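Local coordinates for PhiH1 repressor-like protein (Haloarcula marismortui ATCC 43049, PDB 3B73) that is of unknown function but, as a repressor-like protein with a winged helix-turn-helix fold, probably binds DNA to regulate transcription, at residues 43-46 with 47-50; 80-83 with 84-87. All coordinates share one frame; numbering follows the deposited sequence.

Contact 1: residues 43-46 with 47-50; sequences KSSV and SRRL. With SO4 (sulfate ion), chain D.
Arg48 doubles back along helix 43-55 onto the two serines a turn earlier. Its CB sits 3.3 Å from Ser45 O, and CG passes near Ser44 O. The chain bends at chi3 (-93°), which swings the guanidinium back toward the start of the helix. NE lies 3.6 Å from Ser44 O, an oxygen already bonded to the backbone N of Arg48, and one face of the flat group rests on Ser45 CA, offset toward its rim. At the tip the two amino groups part: NH1 makes a weak, bent bond to Ser45 OG (3.3 Å, 121° at the hydrogen), while NH2 stands 3.2 Å from Ser44 OG, whose stronger partner is Ser42. Ser45 OG gives its proton to sulfate oxygen O3 at 2.7 Å, and Ser42 N binds the same ion. On the side turned away from Arg48, Val46 and Leu50 run side by side, CG1 of Val46 3.8 Å from CD1 of Leu50, and both are buried, Val46 against Leu33 and Leu50 against Ile18 and Ile22 of helix 13-25. An alanine in place of Leu50 would take from Val46 CG1 the methyl it packs against and would probably open a gap against helix 13-25. Arg49 reaches away to a salt bridge with Asp15. By its place in the winged helix-turn-helix, after helix 30-34 and before the wing strands, helix 43-55 is probably the recognition helix; a sulfate, probably from the crystallisation liquor, bound at its N-terminal end is consistent with a site for a DNA phosphate.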
ATOM      1  N   LYS B  43      10.069 -11.163 -10.920  1.00 46.58           N
ATOM      2  CA  LYS B  43       9.972 -12.409 -10.178  1.00 53.97           C
ATOM      3  C   LYS B  43      11.003 -12.439  -9.048  1.00 66.10           C
ATOM      4  O   LYS B  43      10.706 -12.914  -7.941  1.00 55.00           O
ATOM      5  CB  LYS B  43      10.099 -13.629 -11.120  1.00 60.68           C
ATOM      6  CG  LYS B  43       9.842 -15.006 -10.441  1.00 84.51           C
ATOM      7  CD  LYS B  43      10.233 -16.219 -11.328  1.00 75.25           C
ATOM      8  CE  LYS B  43      10.422 -17.505 -10.502  1.00 93.21           C
ATOM      9  NZ  LYS B  43      10.521 -18.755 -11.334  1.00105.59           N
ATOM     10  N   SER B  44      12.201 -11.916  -9.302  1.00 58.76           N
ATOM     11  CA  SER B  44      13.226 -11.895  -8.257  1.00 60.96           C
ATOM     12  C   SER B  44      12.854 -10.893  -7.158  1.00 55.45           C
ATOM     13  O   SER B  44      13.135 -11.114  -5.971  1.00 58.12           O
ATOM     14  CB  SER B  44      14.616 -11.600  -8.840  1.00 63.48           C
ATOM     15  OG  SER B  44      14.611 -10.399  -9.591  1.00 75.85           O
ATOM     16  N   SER B  45      12.217  -9.789  -7.546  1.00 61.37           N
ATOM     17  CA  SER B  45      11.802  -8.794  -6.563  1.00 55.76           C
ATOM     18  C   SER B  45      10.711  -9.378  -5.691  1.00 54.81           C
ATOM     19  O   SER B  45      10.725  -9.214  -4.469  1.00 52.42           O
ATOM     20  CB  SER B  45      11.292  -7.525  -7.237  1.00 55.91           C
ATOM     21  OG  SER B  45      12.355  -6.863  -7.879  1.00 67.17           O
ATOM     22  N   VAL B  46       9.765 -10.060  -6.334  1.00 47.06           N
ATOM     23  CA  VAL B  46       8.709 -10.739  -5.601  1.00 52.45           C
ATOM     24  C   VAL B  46       9.320 -11.681  -4.587  1.00 51.74           C
ATOM     25  O   VAL B  46       8.908 -11.687  -3.427  1.00 53.46           O
ATOM     26  CB  VAL B  46       7.761 -11.517  -6.532  1.00 49.81           C
ATOM     27  CG1 VAL B  46       6.738 -12.331  -5.697  1.00 49.97           C
ATOM     28  CG2 VAL B  46       7.074 -10.558  -7.488  1.00 47.49           C
ATOM     29  N   SER B  47      10.288 -12.493  -5.019  1.00 49.55           N
ATOM     30  CA  SER B  47      10.985 -13.385  -4.084  1.00 58.95           C
ATOM     31  C   SER B  47      11.580 -12.632  -2.902  1.00 62.81           C
ATOM     32  O   SER B  47      11.486 -13.083  -1.747  1.00 63.55           O
ATOM     33  CB  SER B  47      12.084 -14.184  -4.787  1.00 55.85           C
ATOM     34  OG  SER B  47      11.509 -15.218  -5.562  1.00 74.31           O
ATOM     35  N   ARG B  48      12.207 -11.495  -3.192  1.00 55.02           N
ATOM     36  CA  ARG B  48      12.768 -10.646  -2.142  1.00 57.95           C
ATOM     37  C   ARG B  48      11.699 -10.162  -1.159  1.00 57.12           C
ATOM     38  O   ARG B  48      11.882 -10.263   0.052  1.00 59.18           O
ATOM     39  CB  ARG B  48      13.510  -9.458  -2.756  1.00 72.61           C
ATOM     40  CG  ARG B  48      14.995  -9.712  -2.912  1.00 77.38           C
ATOM     41  CD  ARG B  48      15.706  -8.574  -3.641  1.00 95.03           C
ATOM     42  NE  ARG B  48      15.803  -8.820  -5.079  1.00108.56           N
ATOM     43  CZ  ARG B  48      15.353  -7.987  -6.011  1.00125.92           C
ATOM     44  NH1 ARG B  48      14.783  -6.844  -5.648  1.00105.66           N
ATOM     45  NH2 ARG B  48      15.482  -8.291  -7.301  1.00 88.58           N
ATOM     46  N   ARG B  49      10.583  -9.657  -1.681  1.00 52.04           N
ATOM     47  CA  ARG B  49       9.484  -9.207  -0.833  1.00 55.32           C
ATOM     48  C   ARG B  49       8.872 -10.363  -0.055  1.00 55.10           C
ATOM     49  O   ARG B  49       8.539 -10.220   1.132  1.00 47.79           O
ATOM     50  CB  ARG B  49       8.405  -8.491  -1.651  1.00 45.47           C
ATOM     51  CG  ARG B  49       8.901  -7.243  -2.351  1.00 48.36           C
ATOM     52  CD  ARG B  49       9.924  -6.473  -1.539  1.00 51.86           C
ATOM     53  NE  ARG B  49       9.434  -5.994  -0.242  1.00 52.67           N
ATOM     54  CZ  ARG B  49      10.174  -5.262   0.584  1.00 52.85           C
ATOM     55  NH1 ARG B  49      11.414  -4.948   0.234  1.00 54.99           N
ATOM     56  NH2 ARG B  49       9.700  -4.845   1.755  1.00 52.12           N
ATOM     57  N   LEU B  50       8.728 -11.518  -0.702  1.00 51.24           N
ATOM     58  CA  LEU B  50       8.226 -12.698   0.025  1.00 51.38           C
ATOM     59  C   LEU B  50       9.119 -13.021   1.233  1.00 60.24           C
ATOM     60  O   LEU B  50       8.630 -13.254   2.357  1.00 54.52           O
ATOM     61  CB  LEU B  50       8.103 -13.918  -0.902  1.00 49.15           C
ATOM     62  CG  LEU B  50       6.966 -13.844  -1.930  1.00 69.98           C
ATOM     63  CD1 LEU B  50       7.123 -14.950  -2.961  1.00 63.50           C
ATOM     64  CD2 LEU B  50       5.572 -13.898  -1.250  1.00 56.03           C
TER
HETATM   65  S   SO4 D 109      11.474  -4.413 -10.867  1.00 93.80           S
HETATM   66  O1  SO4 D 109      11.087  -3.308  -9.993  1.00 80.30           O
HETATM   67  O2  SO4 D 109      12.879  -4.260 -11.274  1.00 83.21           O
HETATM   68  O3  SO4 D 109      11.328  -5.668 -10.125  1.00 75.88           O
HETATM   69  O4  SO4 D 109      10.588  -4.397 -12.038  1.00 72.47           O

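Contact 2: residues 80-83 with 84-87; sequences EYDA and GKER
Asp82 holds the backbone from Gly84 to Arg87 through its carboxylate and its own peptide groups. With CG anti to the backbone N (chi1 178°), OD1 receives Lys85 N at 2.8 Å, from above the carboxylate plane, and a weak bond from Gly84 N at 2.9 Å. Asp82 O takes Glu86 N at 2.7 Å and, weakly, that of Arg87, while Asp82 N bonds to Arg87 O at 2.9 Å. Glu86 and Arg87 thus both face Asp82 in a G1 beta bulge, left-handed at Glu86. On the packed side, the Tyr81 ring lays one face over Arg87 O, 3.4 Å above the plane and toward the rim, and Tyr88 meets that ring edge-to-face. The outer side is looser: Gly84, Lys85 and Glu86 are exposed and touch a crystal neighbour. Lys85 slants across the carboxylate, CG 3.4 Å from Asp82 OD2, yet NZ stays 4.3 Å from that oxygen; its CD lies over the centre of one Arg87 guanidinium face, 3.6 Å above the plane. Nearby positive charges and the two N-H groups on OD1 would favour an ionised Asp82, whose carboxylate probably helps hold the turn through those amides, not through a salt bridge to Lys85.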
ATOM      1  N   GLU B  80      -5.196  -4.092  12.390  1.00 52.68           N
ATOM      2  CA  GLU B  80      -5.194  -4.588  13.765  1.00 54.18           C
ATOM      3  C   GLU B  80      -3.801  -4.990  14.206  1.00 63.35           C
ATOM      4  O   GLU B  80      -3.598  -5.422  15.337  1.00 62.18           O
ATOM      5  CB  GLU B  80      -6.107  -5.809  13.885  1.00 58.39           C
ATOM      6  CG  GLU B  80      -7.591  -5.488  13.895  1.00 53.82           C
ATOM      7  CD  GLU B  80      -8.437  -6.694  13.477  1.00129.09           C
ATOM      8  OE1 GLU B  80      -7.888  -7.822  13.383  1.00 84.37           O
ATOM      9  OE2 GLU B  80      -9.653  -6.509  13.239  1.00 93.36           O
ATOM     10  N   TYR B  81      -2.839  -4.861  13.306  1.00 50.74           N
ATOM     11  CA  TYR B  81      -1.461  -5.206  13.622  1.00 47.46           C
ATOM     12  C   TYR B  81      -0.535  -4.139  13.037  1.00 55.19           C
ATOM     13  O   TYR B  81      -0.584  -3.832  11.851  1.00 49.18           O
ATOM     14  CB  TYR B  81      -1.124  -6.601  13.096  1.00 42.45           C
ATOM     15  CG  TYR B  81       0.266  -7.051  13.475  1.00 63.24           C
ATOM     16  CD1 TYR B  81       0.493  -7.747  14.652  1.00 58.45           C
ATOM     17  CD2 TYR B  81       1.358  -6.778  12.653  1.00 39.76           C
ATOM     18  CE1 TYR B  81       1.768  -8.160  15.002  1.00 63.83           C
ATOM     19  CE2 TYR B  81       2.631  -7.184  12.996  1.00 49.64           C
ATOM     20  CZ  TYR B  81       2.830  -7.863  14.173  1.00 53.81           C
ATOM     21  OH  TYR B  81       4.095  -8.256  14.508  1.00 56.69           O
ATOM     22  N   ASP B  82       0.273  -3.552  13.898  1.00 49.21           N
ATOM     23  CA  ASP B  82       1.179  -2.477  13.537  1.00 57.19           C
ATOM     24  C   ASP B  82       2.451  -3.134  12.999  1.00 58.73           C
ATOM     25  O   ASP B  82       3.244  -3.717  13.757  1.00 49.17           O
ATOM     26  CB  ASP B  82       1.466  -1.620  14.794  1.00 43.81           C
ATOM     27  CG  ASP B  82       2.463  -0.476  14.537  1.00 58.24           C
ATOM     28  OD1 ASP B  82       3.318  -0.549  13.608  1.00 54.57           O
ATOM     29  OD2 ASP B  82       2.388   0.508  15.298  1.00 54.11           O
ATOM     30  N   ALA B  83       2.632  -3.078  11.686  1.00 44.58           N
ATOM     31  CA  ALA B  83       3.753  -3.797  11.073  1.00 50.73           C
ATOM     32  C   ALA B  83       5.103  -3.092  11.265  1.00 42.25           C
ATOM     33  O   ALA B  83       6.146  -3.665  10.954  1.00 47.25           O
ATOM     34  CB  ALA B  83       3.490  -4.041   9.599  1.00 49.52           C
ATOM     35  N   GLY B  84       5.061  -1.847  11.746  1.00 38.27           N
ATOM     36  CA  GLY B  84       6.257  -1.107  12.152  1.00 50.08           C
ATOM     37  C   GLY B  84       6.725  -1.476  13.563  1.00 63.39           C
ATOM     38  O   GLY B  84       7.857  -1.929  13.752  1.00 52.04           O
ATOM     39  N   LYS B  85       5.862  -1.290  14.562  1.00 49.14           N
ATOM     40  CA  LYS B  85       6.212  -1.667  15.941  1.00 51.61           C
ATOM     41  C   LYS B  85       6.223  -3.180  16.118  1.00 63.74           C
ATOM     42  O   LYS B  85       6.893  -3.691  17.006  1.00 52.58           O
ATOM     43  CB  LYS B  85       5.263  -1.022  16.967  1.00 49.50           C
ATOM     44  CG  LYS B  85       5.309   0.512  17.053  1.00 56.81           C
ATOM     45  CD  LYS B  85       4.432   1.008  18.224  1.00 77.27           C
ATOM     46  CE  LYS B  85       4.780   2.423  18.710  1.00 71.96           C
ATOM     47  NZ  LYS B  85       4.403   3.440  17.708  1.00 79.07           N
ATOM     48  N   GLU B  86       5.482  -3.886  15.262  1.00 64.83           N
ATOM     49  CA  GLU B  86       5.381  -5.347  15.309  1.00 47.86           C
ATOM     50  C   GLU B  86       4.671  -5.827  16.573  1.00 60.41           C
ATOM     51  O   GLU B  86       5.169  -6.637  17.343  1.00 53.66           O
ATOM     52  CB  GLU B  86       6.745  -6.024  15.093  1.00 48.45           C
ATOM     53  CG  GLU B  86       7.486  -5.471  13.851  1.00 51.10           C
ATOM     54  CD  GLU B  86       8.806  -6.186  13.558  1.00 66.34           C
ATOM     55  OE1 GLU B  86       9.164  -7.127  14.300  1.00 65.87           O
ATOM     56  OE2 GLU B  86       9.491  -5.798  12.585  1.00 66.61           O
ATOM     57  N   ARG B  87       3.479  -5.303  16.770  1.00 47.21           N
ATOM     58  CA  ARG B  87       2.643  -5.706  17.878  1.00 56.65           C
ATOM     59  C   ARG B  87       1.213  -5.626  17.387  1.00 72.08           C
ATOM     60  O   ARG B  87       0.896  -4.865  16.461  1.00 47.26           O
ATOM     61  CB  ARG B  87       2.826  -4.750  19.057  1.00 65.08           C
ATOM     62  CG  ARG B  87       2.697  -3.280  18.674  1.00 70.50           C
ATOM     63  CD  ARG B  87       2.042  -2.414  19.765  1.00 84.70           C
ATOM     64  NE  ARG B  87       3.005  -1.714  20.617  1.00105.32           N
ATOM     65  CZ  ARG B  87       2.846  -0.464  21.064  1.00140.85           C
ATOM     66  NH1 ARG B  87       3.772   0.100  21.836  1.00105.63           N
ATOM     67  NH2 ARG B  87       1.766   0.232  20.728  1.00122.23           N
TER

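How the contacts relate
Contacts 1 and 2 lie on opposite sides of the chain's centre, their centres about 22 Å apart, and share no secondary-structure element. Both are local and partly buried, but they divide differently. Contact 1 spans the start of helix 43-55: buried Val46 and Leu50 face the protein interior, Arg49 adds a salt bridge to helix 13-25, and Ser45 holds the sulfate, so it probably belongs to the DNA-binding part of the fold. Contact 2 closes the hairpin of strands 81-82 and 87-88 after helix 71-77, where backbone amides and one carboxylate do most of the work and aromatic packing backs them. Trp10 relates the two: its O accepts from Arg49, its NE1 donates to Ala83 O.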